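DUF574 domain-containing protein (Thermobifida fusca, PDB 2QE6) binds S-adenosylmethionine and is probably a methyltransferase with a Rossmann-like fold, its methyl acceptor not being identified. Local coordinates at residues A[11-25]-A[109-121]. The protein carries 1 engineered substitution. Sequence-based numbering, arbitrary orientation. Where two conformers were deposited one is given.
Sequences WPPPGLDFSKPTIAR and YVDIDPMVLTHGR. With SAM (S-adenosylmethionine), chain F.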
loop_
_atom_site.group_PDB
_atom_site.type_symbol
_atom_site.label_atom_id
_atom_site.label_comp_id
_atom_site.label_asym_id
_atom_site.label_seq_id
_atom_site.Cartn_x
_atom_site.Cartn_y
_atom_site.Cartn_z
ATOM N N TRP A 11 -0.949 21.418 -14.001
ATOM C CA TRP A 11 -0.862 20.291 -13.034
ATOM C C TRP A 11 -1.425 20.608 -11.641
ATOM O O TRP A 11 -1.157 21.664 -11.117
ATOM C CB TRP A 11 0.597 19.818 -12.838
ATOM C CG TRP A 11 0.602 18.476 -12.145
ATOM C CD1 TRP A 11 0.688 18.229 -10.798
ATOM C CD2 TRP A 11 0.388 17.223 -12.777
ATOM N NE1 TRP A 11 0.553 16.878 -10.555
ATOM C CE2 TRP A 11 0.362 16.232 -11.752
ATOM C CE3 TRP A 11 0.187 16.834 -14.109
ATOM C CZ2 TRP A 11 0.177 14.868 -12.029
ATOM C CZ3 TRP A 11 0.010 15.472 -14.385
ATOM C CH2 TRP A 11 -0.006 14.514 -13.347
ATOM N N PRO A 12 -2.188 19.687 -11.016
ATOM C CA PRO A 12 -2.711 18.426 -11.525
ATOM C C PRO A 12 -3.649 18.682 -12.701
ATOM O O PRO A 12 -4.116 19.826 -12.863
ATOM C CB PRO A 12 -3.470 17.829 -10.338
ATOM C CG PRO A 12 -3.020 18.565 -9.143
ATOM C CD PRO A 12 -2.569 19.909 -9.612
ATOM N N PRO A 13 -3.895 17.654 -13.540
ATOM C CA PRO A 13 -4.609 17.957 -14.795
ATOM C C PRO A 13 -6.056 18.343 -14.489
ATOM O O PRO A 13 -6.766 17.562 -13.857
ATOM C CB PRO A 13 -4.531 16.643 -15.604
ATOM C CG PRO A 13 -3.550 15.756 -14.859
ATOM C CD PRO A 13 -3.544 16.224 -13.435
ATOM N N PRO A 14 -6.481 19.544 -14.924
ATOM C CA PRO A 14 -7.824 20.043 -14.600
ATOM C C PRO A 14 -8.948 19.094 -15.052
ATOM O O PRO A 14 -9.979 19.020 -14.388
ATOM C CB PRO A 14 -7.905 21.371 -15.352
ATOM C CG PRO A 14 -6.511 21.735 -15.674
ATOM C CD PRO A 14 -5.733 20.479 -15.784
ATOM N N GLY A 15 -8.741 18.361 -16.150
ATOM C CA GLY A 15 -9.717 17.364 -16.614
ATOM C C GLY A 15 -10.002 16.219 -15.635
ATOM O O GLY A 15 -10.942 15.465 -15.837
ATOM N N LEU A 16 -9.175 16.058 -14.598
ATOM C CA LEU A 16 -9.363 14.989 -13.585
ATOM C C LEU A 16 -10.036 15.510 -12.307
ATOM O O LEU A 16 -10.358 14.723 -11.414
ATOM C CB LEU A 16 -8.017 14.333 -13.238
ATOM C CG LEU A 16 -7.261 13.537 -14.324
ATOM C CD1 LEU A 16 -5.903 13.014 -13.809
ATOM C CD2 LEU A 16 -8.098 12.381 -14.831
ATOM N N ASP A 17 -10.264 16.824 -12.233
ATOM C CA ASP A 17 -10.922 17.475 -11.082
ATOM C C ASP A 17 -12.447 17.475 -11.265
ATOM O O ASP A 17 -12.983 18.307 -12.029
ATOM C CB ASP A 17 -10.422 18.932 -10.946
ATOM C CG ASP A 17 -10.940 19.646 -9.689
ATOM O OD1 ASP A 17 -11.707 19.038 -8.890
ATOM O OD2 ASP A 17 -10.573 20.838 -9.494
ATOM N N PHE A 18 -13.141 16.571 -10.569
ATOM C CA PHE A 18 -14.619 16.596 -10.527
ATOM C C PHE A 18 -15.154 17.139 -9.205
ATOM O O PHE A 18 -16.285 16.833 -8.808
ATOM C CB PHE A 18 -15.172 15.194 -10.803
ATOM C CG PHE A 18 -14.719 14.640 -12.112
ATOM C CD1 PHE A 18 -13.516 13.956 -12.210
ATOM C CD2 PHE A 18 -15.467 14.850 -13.261
ATOM C CE1 PHE A 18 -13.072 13.468 -13.432
ATOM C CE2 PHE A 18 -15.033 14.367 -14.487
ATOM C CZ PHE A 18 -13.824 13.672 -14.569
ATOM N N SER A 19 -14.321 17.931 -8.520
ATOM C CA SER A 19 -14.640 18.455 -7.201
ATOM C C SER A 19 -15.064 17.326 -6.271
ATOM O O SER A 19 -15.995 17.479 -5.485
ATOM C CB SER A 19 -15.760 19.505 -7.315
ATOM O OG SER A 19 -15.500 20.427 -8.365
ATOM N N LYS A 20 -14.399 16.181 -6.395
ATOM C CA LYS A 20 -14.667 14.992 -5.568
ATOM C C LYS A 20 -13.288 14.506 -5.088
ATOM O O LYS A 20 -12.355 14.409 -5.882
ATOM C CB LYS A 20 -15.367 13.863 -6.379
ATOM C CG LYS A 20 -16.872 14.073 -6.689
ATOM N N PRO A 21 -13.149 14.188 -3.786
ATOM C CA PRO A 21 -11.830 13.667 -3.403
ATOM C C PRO A 21 -11.591 12.262 -3.902
ATOM O O PRO A 21 -12.548 11.533 -4.136
ATOM C CB PRO A 21 -11.878 13.673 -1.875
ATOM C CG PRO A 21 -13.312 13.520 -1.532
ATOM C CD PRO A 21 -14.071 14.285 -2.644
ATOM N N THR A 22 -10.332 11.864 -4.039
ATOM C CA THR A 22 -9.994 10.447 -4.260
ATOM C C THR A 22 -9.035 9.981 -3.160
ATOM O O THR A 22 -8.326 10.790 -2.547
ATOM C CB THR A 22 -9.333 10.196 -5.605
ATOM O OG1 THR A 22 -7.946 10.528 -5.518
ATOM C CG2 THR A 22 -9.977 11.036 -6.744
ATOM N N ILE A 23 -8.960 8.670 -2.973
ATOM C CA ILE A 23 -8.065 8.066 -1.971
ATOM C C ILE A 23 -6.627 8.429 -2.215
ATOM O O ILE A 23 -5.940 8.900 -1.304
ATOM C CB ILE A 23 -8.216 6.516 -1.871
ATOM C CG1 ILE A 23 -9.649 6.136 -1.393
ATOM C CG2 ILE A 23 -7.191 5.992 -0.861
ATOM C CD1 ILE A 23 -10.131 4.624 -1.703
ATOM N N ALA A 24 -6.169 8.258 -3.441
ATOM C CA ALA A 24 -4.770 8.558 -3.747
ATOM C C ALA A 24 -4.405 10.000 -3.442
ATOM O O ALA A 24 -3.354 10.261 -2.864
ATOM C CB ALA A 24 -4.441 8.226 -5.223
ATOM N N ARG A 25 -5.268 10.932 -3.855
ATOM C CA ARG A 25 -5.022 12.356 -3.703
ATOM C C ARG A 25 -5.088 12.850 -2.290
ATOM O O ARG A 25 -4.295 13.696 -1.882
ATOM C CB ARG A 25 -5.968 13.158 -4.586
ATOM C CG ARG A 25 -5.740 12.891 -6.049
ATOM C CD ARG A 25 -6.929 13.356 -6.881
ATOM N NE ARG A 25 -7.067 12.575 -8.112
ATOM C CZ ARG A 25 -8.032 12.755 -9.004
ATOM N NH1 ARG A 25 -8.973 13.677 -8.805
ATOM N NH2 ARG A 25 -8.055 12.006 -10.102
ATOM N N TYR A 109 3.277 -1.255 -10.859
ATOM C CA TYR A 109 2.365 -0.532 -10.002
ATOM C C TYR A 109 0.945 -0.544 -10.575
ATOM O O TYR A 109 0.750 -0.424 -11.768
ATOM C CB TYR A 109 2.778 0.926 -9.864
ATOM C CG TYR A 109 4.116 1.264 -9.235
ATOM C CD1 TYR A 109 4.303 1.273 -7.863
ATOM C CD2 TYR A 109 5.176 1.680 -10.024
ATOM C CE1 TYR A 109 5.550 1.671 -7.276
ATOM C CE2 TYR A 109 6.390 2.080 -9.462
ATOM C CZ TYR A 109 6.572 2.076 -8.087
ATOM O OH TYR A 109 7.815 2.505 -7.602
ATOM N N VAL A 110 -0.051 -0.630 -9.704
ATOM C CA VAL A 110 -1.451 -0.650 -10.120
ATOM C C VAL A 110 -2.214 0.299 -9.206
ATOM O O VAL A 110 -2.051 0.233 -7.989
ATOM C CB VAL A 110 -2.047 -2.080 -9.996
ATOM C CG1 VAL A 110 -3.514 -2.122 -10.455
ATOM C CG2 VAL A 110 -1.163 -3.064 -10.809
ATOM N N ASP A 111 -2.986 1.210 -9.797
ATOM C CA ASP A 111 -3.853 2.080 -9.033
ATOM C C ASP A 111 -5.110 2.385 -9.822
ATOM O O ASP A 111 -5.105 2.375 -11.014
ATOM C CB ASP A 111 -3.151 3.372 -8.585
ATOM C CG ASP A 111 -3.777 3.968 -7.303
ATOM O OD1 ASP A 111 -4.831 4.617 -7.375
ATOM O OD2 ASP A 111 -3.208 3.810 -6.213
ATOM N N ILE A 112 -6.187 2.635 -9.106
ATOM C CA ILE A 112 -7.479 2.958 -9.714
ATOM C C ILE A 112 -7.576 4.442 -10.132
ATOM O O ILE A 112 -8.294 4.785 -11.052
ATOM C CB ILE A 112 -8.647 2.570 -8.751
ATOM C CG1 ILE A 112 -10.013 2.717 -9.436
ATOM C CG2 ILE A 112 -8.576 3.382 -7.442
ATOM C CD1 ILE A 112 -10.165 1.891 -10.681
ATOM N N ASP A 113 -6.857 5.318 -9.439
ATOM C CA ASP A 113 -6.834 6.746 -9.766
ATOM C C ASP A 113 -6.031 6.939 -11.037
ATOM O O ASP A 113 -4.864 6.708 -11.021
ATOM C CB ASP A 113 -6.189 7.557 -8.604
ATOM C CG ASP A 113 -6.443 9.050 -8.709
ATOM O OD1 ASP A 113 -6.613 9.527 -9.868
ATOM O OD2 ASP A 113 -6.429 9.760 -7.654
ATOM N N PRO A 114 -6.653 7.430 -12.116
ATOM C CA PRO A 114 -5.929 7.729 -13.338
ATOM C C PRO A 114 -4.792 8.729 -13.196
ATOM O O PRO A 114 -3.907 8.750 -14.043
ATOM C CB PRO A 114 -6.998 8.304 -14.257
ATOM C CG PRO A 114 -8.196 8.485 -13.462
ATOM C CD PRO A 114 -8.098 7.694 -12.241
HETATM N N MSE A 115 -4.815 9.585 -12.173
HETATM C CA MSE A 115 -3.703 10.480 -11.949
HETATM C C MSE A 115 -2.376 9.746 -11.693
HETATM O O MSE A 115 -1.322 10.281 -12.022
HETATM C CB MSE A 115 -3.962 11.481 -10.811
HETATM C CG MSE A 115 -2.991 12.673 -10.887
HETATM SE SE MSE A 115 -3.302 13.863 -9.417
HETATM C CE MSE A 115 -4.945 14.629 -10.133
ATOM N N VAL A 116 -2.432 8.553 -11.122
ATOM C CA VAL A 116 -1.229 7.733 -10.842
ATOM C C VAL A 116 -0.572 7.347 -12.169
ATOM O O VAL A 116 0.640 7.574 -12.400
ATOM C CB VAL A 116 -1.590 6.476 -9.962
ATOM C CG1 VAL A 116 -0.387 5.539 -9.773
ATOM C CG2 VAL A 116 -2.120 6.899 -8.608
ATOM N N LEU A 117 -1.383 6.842 -13.090
ATOM C CA LEU A 117 -0.876 6.556 -14.443
ATOM C C LEU A 117 -0.390 7.813 -15.144
ATOM O O LEU A 117 0.661 7.805 -15.793
ATOM C CB LEU A 117 -1.933 5.867 -15.303
ATOM C CG LEU A 117 -1.570 5.518 -16.755
ATOM C CD1 LEU A 117 -0.185 4.816 -16.895
ATOM C CD2 LEU A 117 -2.704 4.697 -17.410
ATOM N N THR A 118 -1.146 8.903 -15.033
ATOM C CA THR A 118 -0.757 10.109 -15.728
ATOM C C THR A 118 0.577 10.680 -15.244
ATOM O O THR A 118 1.387 11.122 -16.050
ATOM C CB THR A 118 -1.861 11.181 -15.675
ATOM O OG1 THR A 118 -3.081 10.581 -16.104
ATOM C CG2 THR A 118 -1.521 12.344 -16.613
ATOM N N HIS A 119 0.801 10.680 -13.938
ATOM C CA HIS A 119 2.046 11.208 -13.387
ATOM C C HIS A 119 3.198 10.248 -13.701
ATOM O O HIS A 119 4.297 10.670 -14.145
ATOM C CB HIS A 119 1.916 11.418 -11.858
ATOM C CG HIS A 119 2.958 12.339 -11.290
ATOM N ND1 HIS A 119 2.761 13.058 -10.133
ATOM C CD2 HIS A 119 4.183 12.700 -11.753
ATOM C CE1 HIS A 119 3.834 13.790 -9.884
ATOM N NE2 HIS A 119 4.707 13.598 -10.858
ATOM N N GLY A 120 2.913 8.964 -13.509
ATOM C CA GLY A 120 3.909 7.899 -13.523
ATOM C C GLY A 120 4.436 7.562 -14.898
ATOM O O GLY A 120 5.624 7.257 -15.036
ATOM N N ARG A 121 3.548 7.613 -15.900
ATOM C CA ARG A 121 3.846 7.164 -17.253
ATOM C C ARG A 121 5.035 7.972 -17.703
ATOM O O ARG A 121 5.990 7.431 -18.229
ATOM C CB ARG A 121 2.653 7.368 -18.197
HETATM N N SAM F . 0.116 1.880 -1.232
HETATM C CA SAM F . 0.449 3.333 -0.958
HETATM C C SAM F . 1.052 3.455 0.424
HETATM O O SAM F . 1.824 4.373 0.683
HETATM O OXT SAM F . 0.748 2.646 1.310
HETATM C CB SAM F . -0.730 4.324 -1.010
HETATM C CG SAM F . -1.830 4.120 0.043
HETATM S SD SAM F . -3.317 5.159 -0.149
HETATM C CE SAM F . -2.748 6.046 -1.619
HETATM C "C5'" SAM F . -4.321 3.907 -0.975
HETATM C "C4'" SAM F . -4.223 3.686 -2.490
HETATM O "O4'" SAM F . -4.942 2.500 -2.844
HETATM C "C3'" SAM F . -4.845 4.812 -3.332
HETATM O "O3'" SAM F . -3.939 5.280 -4.315
HETATM C "C2'" SAM F . -6.106 4.236 -3.958
HETATM O "O2'" SAM F . -6.510 4.860 -5.183
HETATM C "C1'" SAM F . -5.701 2.768 -4.032
HETATM N N9 SAM F . -6.889 1.915 -4.089
HETATM C C8 SAM F . -7.899 1.746 -3.143
HETATM N N7 SAM F . -8.793 0.843 -3.625
HETATM C C5 SAM F . -8.346 0.431 -4.854
HETATM C C6 SAM F . -8.863 -0.499 -5.769
HETATM N N6 SAM F . -10.033 -1.137 -5.490
HETATM N N1 SAM F . -8.154 -0.702 -6.941
HETATM C C2 SAM F . -6.953 -0.020 -7.222
HETATM N N3 SAM F . -6.448 0.908 -6.316
HETATM C C4 SAM F . -7.147 1.103 -5.151
#
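The N-terminal segment 11-25 touches 109-121 at two places, where the CA atoms of A24 and D113 come within 6.6 Å and those of L16 and M115 within 7.4 Å. In this Rossmann-like methyltransferase, strand 106-111 ends in D111, whose carboxylate takes both ribose hydroxyls of S-adenosylmethionine, the classic role of the acidic residue at the C-terminal end of the second strand in this fold. D111 OD1 also accepts from D113 N, an Asx turn that leads the chain into helix 114-124. D113 is the N-cap of that helix and the polar centre of the contact. Its CG lies opposite the backbone N (chi1 -165°), which carries the carboxylate toward segment 11-25. There OD1 forms a salt bridge with R25, NH2 to OD1 2.9 Å, met on the syn side but tilted out of the carboxylate plane, and also takes M115 N from above that plane. OD2 receives the T22 hydroxyl, OG1 to OD2 2.7 Å, plus a weak bond from R25 NE. T22 OG1 in turn accepts from R25 N and caps helix 23-30, so two helix starts are tied through one carboxylate. The guanidinium is sandwiched: T22 CG2 lies over the centre of one face, and M115 CE over the other, toward the rim. R25 NH1 reaches back to L16 O, which helps fix the group's rotation. M115, a selenomethionine, bends at its last torsion (chi3 -75°) and brings CE to 3.5 Å from P12 CB. L16 CD1 packs on M115 CB, and CD2 on P114 CG. Further along the helix, W11 points an edge at the face of H119 in a T-shaped pair, ring planes 64° apart. D35 accepts from W11 NE1. Beside the ribose, A24 CB sits 3.1 Å from O3' of S-adenosylmethionine and 3.5 Å from D113 OD2.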